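Local coordinates for protein MmeI (Methylophilus methylotrophus, PDB 5HR4) that acts as a Type IIL restriction-modification enzyme, binding specific DNA and joining DNA cleavage with methylation, probably of adenine at N6 using S-adenosyl-L-methionine, at a contact of chain A with DNA. Sequence-based numbering; all coordinates share one arbitrary frame.

Contact 1: a contact of chain A with DNA. Residues 309, 485-486, 489. With nucleotides of chain B.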
loop_
_atom_site.group_PDB
_atom_site.type_symbol
_atom_site.label_atom_id
_atom_site.label_comp_id
_atom_site.label_asym_id
_atom_site.label_seq_id
_atom_site.Cartn_x
_atom_site.Cartn_y
_atom_site.Cartn_z
ATOM N N ARG A 309 -11.413 0.401 -1.079
ATOM C CA ARG A 309 -10.465 -0.590 -0.597
ATOM C C ARG A 309 -10.025 -1.508 -1.732
ATOM O O ARG A 309 -8.828 -1.723 -1.945
ATOM C CB ARG A 309 -11.083 -1.372 0.564
ATOM C CG ARG A 309 -10.285 -2.576 0.977
ATOM C CD ARG A 309 -10.660 -3.015 2.370
ATOM N NE ARG A 309 -9.974 -4.254 2.707
ATOM C CZ ARG A 309 -10.195 -4.955 3.813
ATOM N NH1 ARG A 309 -11.088 -4.528 4.706
ATOM N NH2 ARG A 309 -9.519 -6.086 4.023
ATOM N N VAL A 485 -3.824 -5.458 -2.838
ATOM C CA VAL A 485 -4.965 -6.297 -2.495
ATOM C C VAL A 485 -4.432 -7.662 -2.094
ATOM O O VAL A 485 -3.695 -8.306 -2.852
ATOM C CB VAL A 485 -5.988 -6.403 -3.645
ATOM C CG1 VAL A 485 -7.137 -7.287 -3.198
ATOM C CG2 VAL A 485 -6.525 -5.020 -4.092
ATOM N N GLY A 486 -4.773 -8.100 -0.893
ATOM C CA GLY A 486 -4.245 -9.351 -0.398
ATOM C C GLY A 486 -4.764 -10.534 -1.184
ATOM O O GLY A 486 -5.765 -10.454 -1.886
ATOM N N LYS A 489 -8.388 -11.360 -0.530
ATOM C CA LYS A 489 -9.324 -10.242 -0.511
ATOM C C LYS A 489 -9.679 -9.759 -1.914
ATOM O O LYS A 489 -10.313 -8.702 -2.046
ATOM C CB LYS A 489 -8.765 -9.062 0.312
ATOM C CG LYS A 489 -8.285 -9.362 1.772
ATOM C CD LYS A 489 -9.339 -10.105 2.632
ATOM C CE LYS A 489 -9.254 -9.748 4.133
ATOM N NZ LYS A 489 -8.396 -10.684 4.964
ATOM P P DG B 6 -0.653 -9.128 4.427
ATOM O OP1 DG B 6 -0.061 -8.306 3.342
ATOM O OP2 DG B 6 0.013 -9.177 5.767
ATOM O "O5'" DG B 6 -2.206 -8.725 4.548
ATOM C "C5'" DG B 6 -3.034 -8.847 3.390
ATOM C "C4'" DG B 6 -4.452 -8.410 3.676
ATOM O "O4'" DG B 6 -5.060 -9.293 4.664
ATOM C "C3'" DG B 6 -4.609 -7.007 4.227
ATOM O "O3'" DG B 6 -5.856 -6.512 3.826
ATOM C "C2'" DG B 6 -4.565 -7.237 5.744
ATOM C "C1'" DG B 6 -5.238 -8.610 5.889
ATOM N N9 DG B 6 -4.675 -9.436 6.964
ATOM C C8 DG B 6 -3.382 -9.432 7.413
ATOM N N7 DG B 6 -3.167 -10.270 8.392
ATOM C C5 DG B 6 -4.396 -10.869 8.603
ATOM C C6 DG B 6 -4.773 -11.863 9.537
ATOM O O6 DG B 6 -4.070 -12.425 10.384
ATOM N N1 DG B 6 -6.122 -12.191 9.422
ATOM C C2 DG B 6 -6.995 -11.628 8.519
ATOM N N2 DG B 6 -8.260 -12.074 8.551
ATOM N N3 DG B 6 -6.652 -10.701 7.638
ATOM C C4 DG B 6 -5.338 -10.370 7.737
ATOM P P DA B 7 -5.983 -5.617 2.496
ATOM O OP1 DA B 7 -7.414 -5.265 2.281
ATOM O OP2 DA B 7 -5.240 -6.324 1.425
ATOM O "O5'" DA B 7 -5.221 -4.307 2.958
ATOM C "C5'" DA B 7 -4.519 -3.525 2.080
ATOM C "C4'" DA B 7 -4.521 -2.138 2.640
ATOM O "O4'" DA B 7 -3.792 -1.259 1.787
ATOM C "C3'" DA B 7 -5.901 -1.529 2.819
ATOM O "O3'" DA B 7 -5.910 -0.871 4.058
ATOM C "C2'" DA B 7 -6.013 -0.553 1.646
ATOM C "C1'" DA B 7 -4.568 -0.132 1.452
ATOM N N9 DA B 7 -4.186 0.187 0.083
ATOM C C8 DA B 7 -4.544 -0.487 -1.038
ATOM N N7 DA B 7 -3.988 -0.032 -2.121
ATOM C C5 DA B 7 -3.180 1.003 -1.677
ATOM C C6 DA B 7 -2.302 1.895 -2.348
ATOM N N6 DA B 7 -2.105 1.887 -3.668
ATOM N N1 DA B 7 -1.646 2.807 -1.604
ATOM C C2 DA B 7 -1.847 2.819 -0.288
ATOM N N3 DA B 7 -2.635 2.028 0.448
ATOM C C4 DA B 7 -3.279 1.136 -0.319
ATOM P P DC B 8 -7.254 -0.626 4.909
ATOM O OP1 DC B 8 -8.489 -0.705 4.114
ATOM O OP2 DC B 8 -6.956 0.655 5.586
ATOM O "O5'" DC B 8 -7.233 -1.781 6.011
ATOM C "C5'" DC B 8 -6.777 -3.091 5.690
ATOM C "C4'" DC B 8 -7.345 -4.092 6.677
ATOM O "O4'" DC B 8 -6.323 -4.489 7.644
ATOM C "C3'" DC B 8 -8.523 -3.580 7.498
ATOM O "O3'" DC B 8 -9.440 -4.651 7.709
ATOM C "C2'" DC B 8 -7.849 -3.144 8.802
ATOM C "C1'" DC B 8 -6.771 -4.218 8.955
ATOM N N1 DC B 8 -5.576 -3.788 9.771
ATOM C C2 DC B 8 -5.273 -4.429 10.984
ATOM O O2 DC B 8 -5.990 -5.339 11.381
ATOM N N3 DC B 8 -4.193 -4.031 11.687
ATOM C C4 DC B 8 -3.425 -3.041 11.228
ATOM N N4 DC B 8 -2.368 -2.687 11.952
ATOM C C5 DC B 8 -3.709 -2.376 9.994
ATOM C C6 DC B 8 -4.782 -2.778 9.306
ATOM P P DA B 9 -10.913 -4.377 8.296
ATOM O OP1 DA B 9 -11.825 -5.342 7.644
ATOM O OP2 DA B 9 -11.215 -2.929 8.166
ATOM O "O5'" DA B 9 -10.768 -4.712 9.850
ATOM C "C5'" DA B 9 -10.225 -5.947 10.278
ATOM C "C4'" DA B 9 -10.427 -6.111 11.773
ATOM O "O4'" DA B 9 -9.254 -5.632 12.481
ATOM C "C3'" DA B 9 -11.620 -5.340 12.353
ATOM O "O3'" DA B 9 -12.224 -6.108 13.413
ATOM C "C2'" DA B 9 -10.985 -4.047 12.853
ATOM C "C1'" DA B 9 -9.600 -4.529 13.301
ATOM N N9 DA B 9 -8.547 -3.511 13.184
ATOM C C8 DA B 9 -8.460 -2.513 12.258
ATOM N N7 DA B 9 -7.385 -1.753 12.388
ATOM C C5 DA B 9 -6.734 -2.289 13.486
ATOM C C6 DA B 9 -5.541 -1.933 14.157
ATOM N N6 DA B 9 -4.753 -0.906 13.782
ATOM N N1 DA B 9 -5.176 -2.687 15.218
ATOM C C2 DA B 9 -5.947 -3.713 15.576
ATOM N N3 DA B 9 -7.087 -4.135 15.037
ATOM C C4 DA B 9 -7.433 -3.374 13.988
#

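Contact 2: a contact of chain A with DNA. Residues 678-680, 683-684, 752-754, 757, 774, 805. With nucleotides of chain C.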
loop_
_atom_site.group_PDB
_atom_site.type_symbol
_atom_site.label_atom_id
_atom_site.label_comp_id
_atom_site.label_asym_id
_atom_site.label_seq_id
_atom_site.Cartn_x
_atom_site.Cartn_y
_atom_site.Cartn_z
ATOM N N GLY A 678 -5.908 -17.698 22.875
ATOM C CA GLY A 678 -5.292 -17.162 21.681
ATOM C C GLY A 678 -3.974 -16.484 22.002
ATOM O O GLY A 678 -3.463 -16.550 23.121
ATOM N N GLY A 679 -3.403 -15.839 20.985
ATOM C CA GLY A 679 -2.198 -15.058 21.208
ATOM C C GLY A 679 -2.429 -13.944 22.208
ATOM O O GLY A 679 -1.681 -13.798 23.186
ATOM N N ASP A 680 -3.504 -13.175 22.005
ATOM C CA ASP A 680 -3.829 -12.069 22.907
ATOM C C ASP A 680 -4.062 -12.529 24.351
ATOM O O ASP A 680 -3.590 -11.881 25.294
ATOM C CB ASP A 680 -5.057 -11.338 22.389
ATOM C CG ASP A 680 -5.555 -10.319 23.354
ATOM O OD1 ASP A 680 -4.708 -9.671 23.998
ATOM O OD2 ASP A 680 -6.793 -10.183 23.477
ATOM N N ILE A 683 -0.328 -13.857 25.785
ATOM C CA ILE A 683 0.581 -12.742 26.020
ATOM C C ILE A 683 0.117 -11.890 27.198
ATOM O O ILE A 683 0.938 -11.403 27.989
ATOM C CB ILE A 683 0.716 -11.905 24.734
ATOM C CG1 ILE A 683 1.683 -12.589 23.771
ATOM C CG2 ILE A 683 1.163 -10.499 25.049
ATOM C CD1 ILE A 683 1.521 -12.177 22.344
ATOM N N ASN A 684 -1.190 -11.693 27.345
ATOM C CA ASN A 684 -1.713 -10.721 28.292
ATOM C C ASN A 684 -2.354 -11.362 29.507
ATOM O O ASN A 684 -3.024 -10.666 30.284
ATOM C CB ASN A 684 -2.720 -9.814 27.608
ATOM C CG ASN A 684 -2.080 -8.985 26.574
ATOM O OD1 ASN A 684 -1.007 -8.428 26.814
ATOM N ND2 ASN A 684 -2.681 -8.930 25.383
ATOM N N THR A 752 0.734 -13.533 16.125
ATOM C CA THR A 752 0.830 -12.132 15.725
ATOM C C THR A 752 1.051 -11.286 16.970
ATOM O O THR A 752 0.219 -11.315 17.883
ATOM C CB THR A 752 -0.449 -11.717 14.999
ATOM O OG1 THR A 752 -0.671 -12.629 13.916
ATOM C CG2 THR A 752 -0.373 -10.311 14.458
ATOM N N SER A 753 2.160 -10.532 17.012
ATOM C CA SER A 753 2.592 -9.909 18.268
ATOM C C SER A 753 3.604 -8.801 18.001
ATOM O O SER A 753 4.304 -8.801 16.984
ATOM C CB SER A 753 3.195 -10.932 19.227
ATOM O OG SER A 753 4.330 -11.552 18.645
ATOM N N SER A 754 3.710 -7.892 18.977
ATOM C CA SER A 754 4.337 -6.582 18.787
ATOM C C SER A 754 5.801 -6.672 18.365
ATOM O O SER A 754 6.595 -7.403 18.957
ATOM C CB SER A 754 4.226 -5.772 20.084
ATOM O OG SER A 754 4.717 -4.451 19.907
ATOM N N ARG A 757 9.096 -5.970 20.910
ATOM C CA ARG A 757 9.727 -6.926 21.805
ATOM C C ARG A 757 10.940 -7.542 21.127
ATOM O O ARG A 757 10.970 -7.716 19.910
ATOM C CB ARG A 757 8.745 -8.031 22.213
ATOM C CG ARG A 757 7.485 -7.498 22.859
ATOM C CD ARG A 757 6.751 -8.528 23.695
ATOM N NE ARG A 757 5.443 -7.996 24.046
ATOM C CZ ARG A 757 4.327 -8.280 23.387
ATOM N NH1 ARG A 757 4.363 -9.119 22.357
ATOM N NH2 ARG A 757 3.181 -7.723 23.754
ATOM N N ALA A 774 -4.687 -18.579 16.434
ATOM C CA ALA A 774 -3.799 -17.436 16.602
ATOM C C ALA A 774 -2.497 -17.803 17.270
ATOM O O ALA A 774 -1.824 -16.917 17.794
ATOM C CB ALA A 774 -4.486 -16.335 17.416
ATOM N N LEU A 805 2.272 -8.401 9.826
ATOM C CA LEU A 805 0.990 -7.705 9.752
ATOM C C LEU A 805 1.258 -6.223 9.987
ATOM O O LEU A 805 1.522 -5.819 11.125
ATOM C CB LEU A 805 0.017 -8.245 10.796
ATOM C CG LEU A 805 -1.484 -7.973 10.628
ATOM C CD1 LEU A 805 -2.238 -8.588 11.804
ATOM C CD2 LEU A 805 -1.824 -6.501 10.510
ATOM P P DT C 5 2.096 -1.921 22.859
ATOM O OP1 DT C 5 2.529 -2.238 24.237
ATOM O OP2 DT C 5 3.078 -1.462 21.846
ATOM O "O5'" DT C 5 1.341 -3.209 22.256
ATOM C "C5'" DT C 5 -0.056 -3.463 22.590
ATOM C "C4'" DT C 5 -0.647 -4.534 21.691
ATOM O "O4'" DT C 5 -1.435 -3.920 20.633
ATOM C "C3'" DT C 5 0.373 -5.385 20.949
ATOM O "O3'" DT C 5 -0.220 -6.571 20.650
ATOM C "C2'" DT C 5 0.541 -4.593 19.661
ATOM C "C1'" DT C 5 -0.918 -4.366 19.400
ATOM N N1 DT C 5 -1.248 -3.404 18.298
ATOM C C2 DT C 5 -2.494 -3.501 17.726
ATOM O O2 DT C 5 -3.323 -4.302 18.092
ATOM N N3 DT C 5 -2.737 -2.636 16.715
ATOM C C4 DT C 5 -1.882 -1.690 16.201
ATOM O O4 DT C 5 -2.228 -0.950 15.283
ATOM C C5 DT C 5 -0.561 -1.625 16.836
ATOM C C7 DT C 5 0.474 -0.612 16.372
ATOM C C6 DT C 5 -0.311 -2.497 17.842
ATOM P P DG C 6 0.072 -7.877 21.517
ATOM O OP1 DG C 6 -0.509 -7.605 22.852
ATOM O OP2 DG C 6 1.522 -8.191 21.366
ATOM O "O5'" DG C 6 -0.696 -9.021 20.674
ATOM C "C5'" DG C 6 -1.803 -9.676 21.183
ATOM C "C4'" DG C 6 -2.941 -9.708 20.172
ATOM O "O4'" DG C 6 -3.009 -8.490 19.413
ATOM C "C3'" DG C 6 -2.941 -10.853 19.161
ATOM O "O3'" DG C 6 -4.222 -11.366 19.174
ATOM C "C2'" DG C 6 -2.662 -10.166 17.833
ATOM C "C1'" DG C 6 -3.277 -8.794 18.062
ATOM N N9 DG C 6 -2.642 -7.748 17.286
ATOM C C8 DG C 6 -1.433 -7.161 17.574
ATOM N N7 DG C 6 -1.098 -6.235 16.732
ATOM C C5 DG C 6 -2.151 -6.195 15.826
ATOM C C6 DG C 6 -2.338 -5.372 14.700
ATOM O O6 DG C 6 -1.588 -4.500 14.263
ATOM N N1 DG C 6 -3.532 -5.645 14.048
ATOM C C2 DG C 6 -4.445 -6.594 14.443
ATOM N N2 DG C 6 -5.545 -6.702 13.686
ATOM N N3 DG C 6 -4.286 -7.377 15.511
ATOM C C4 DG C 6 -3.114 -7.125 16.150
ATOM P P DT C 7 -4.620 -12.738 18.460
ATOM O OP1 DT C 7 -4.721 -13.748 19.532
ATOM O OP2 DT C 7 -3.779 -13.026 17.277
ATOM O "O5'" DT C 7 -6.081 -12.376 17.997
ATOM C "C5'" DT C 7 -6.907 -11.682 18.918
ATOM C "C4'" DT C 7 -8.354 -11.679 18.458
ATOM O "O4'" DT C 7 -8.468 -10.887 17.252
ATOM C "C3'" DT C 7 -8.954 -13.043 18.097
ATOM O "O3'" DT C 7 -10.341 -12.958 18.287
ATOM C "C2'" DT C 7 -8.608 -13.129 16.621
ATOM C "C1'" DT C 7 -8.929 -11.704 16.199
ATOM N N1 DT C 7 -8.247 -11.268 14.998
ATOM C C2 DT C 7 -8.992 -10.814 13.933
ATOM O O2 DT C 7 -10.209 -10.788 13.939
ATOM N N3 DT C 7 -8.257 -10.391 12.860
ATOM C C4 DT C 7 -6.879 -10.365 12.760
ATOM O O4 DT C 7 -6.304 -9.968 11.756
ATOM C C5 DT C 7 -6.162 -10.839 13.928
ATOM C C7 DT C 7 -4.672 -10.863 13.937
ATOM C C6 DT C 7 -6.873 -11.258 14.979
HETATM O O HOH W 1 -1.626 -14.486 18.003
#

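Contact 1: a contact of chain A with DNA
The phosphate oxygen OP1 of DA7 in chain B is gripped by two nitrogens of Arg309. The NE hydrogen bond is the better one, at 2.8 Å from NE to OP1. NH2 adds a weak second bond to the same OP1. OP1 lies 24° out of the guanidinium plane as seen from NE. The other terminal nitrogen reaches further along the strand. Arg309 NH1 lies 3.1 Å from OP1 of DA9, nearly in plane and fairly straight. Both phosphates are salt-bridged, so one side chain clamps the backbone across DC8. The C4' of the DC8 sugar sits over the rim of one guanidinium face. The side chain reaches this place with CG anti to the backbone N (chi1 170°) and an extended chain. An alanine here would remove the guanidinium and would probably loosen the hold on the phosphates of DA7 and DA9 and the spacing of the strand across DC8. The other oxygen, OP2 of DA7, accepts the main-chain N-H of Gly486 at 3.0 Å from N to OP2. Lys489 is bent at chi2, chi3 and chi4 and brings NZ to the minor-groove edge of DG6. Its bond to N3 of that guanine is weak. DA7 is unpaired while its neighbours are paired. Its base is swung out of the stack and is probably the target adenine. Arg309 belongs to helix 305-310. Gly486 and Lys489 lie in the loop that follows the NPPF motif of adenine methyltransferases, so the phosphate of the swung-out nucleotide is held beside the catalytic loop.

Contact 2: a contact of chain A with DNA
No hydrogen bond to a base is found in this patch; the hydrogen bonds found across it go to phosphate oxygens of chain C. The base contact is apolar. Leu805, with CG anti to the backbone N (chi1 -162°), lays its two methyl branches over one face of the DG6 base. CD1 is 3.9 Å from N1 of that guanine. The same CD1 touches the C7 methyl of DT7 at 4.0 Å. DT7 is unpaired, and the leucine covers the DG6 face on the DT7 side, where the next base pair would stack. It probably wedges into the gap in the stack. On the backbone, OP2 of DG6 is the best-held atom, with three donors. Arg757 meets it end-on with both NH1 and NH2, and the NH2 to OP2 distance is 2.9 Å. The oxygen lies roughly in the guanidinium plane, and the pair forms a salt bridge. The main-chain N of Ser754 gives the third bond, and Ser754 CB covers the rim of one guanidinium face. The next phosphate is met by a helix start. Asp680 N donates a nearly straight bond (163°) to OP1 of DT7 at 2.8 Å, and the helix end would probably favour the negative charge. The N-H of Gly679 points away from that oxygen. Asp680 CG is anti to its backbone N (chi1 172°), and CB rests 3.5 Å from C4' of DG6. Asn684 ND2 meets Asp680 OD1 at 2.6 Å, nearly along its C-O axis and with OD1 in the amide plane, which probably helps to hold the carboxylate. To one side, at roughly a right angle to Asp680 N about the phosphorus, a water links Thr752 N and Ala774 O to OP2 of DT7. The patch is gathered from the first turn of helix 679-683, strand 752-753 with the loop after it, a loop at Ala774 and strand 803-805. All fall within the target recognition region.

The C-alpha centres of contact 1 and contact 2 are about 23 Å apart, and the two share no residue or secondary-structure element. Each holds a different strand of the same DNA. Contact 1 combines a helix with the methyltransferase loop, while contact 2 belongs to the target recognition region. Each holds the phosphate of an unpaired nucleotide, DA7 in chain B and DT7 in chain C, which are probably former partners. The chain thus grasps the duplex from two sides around the disrupted pair. This would probably steady the opened pair, as adenine methylation would require.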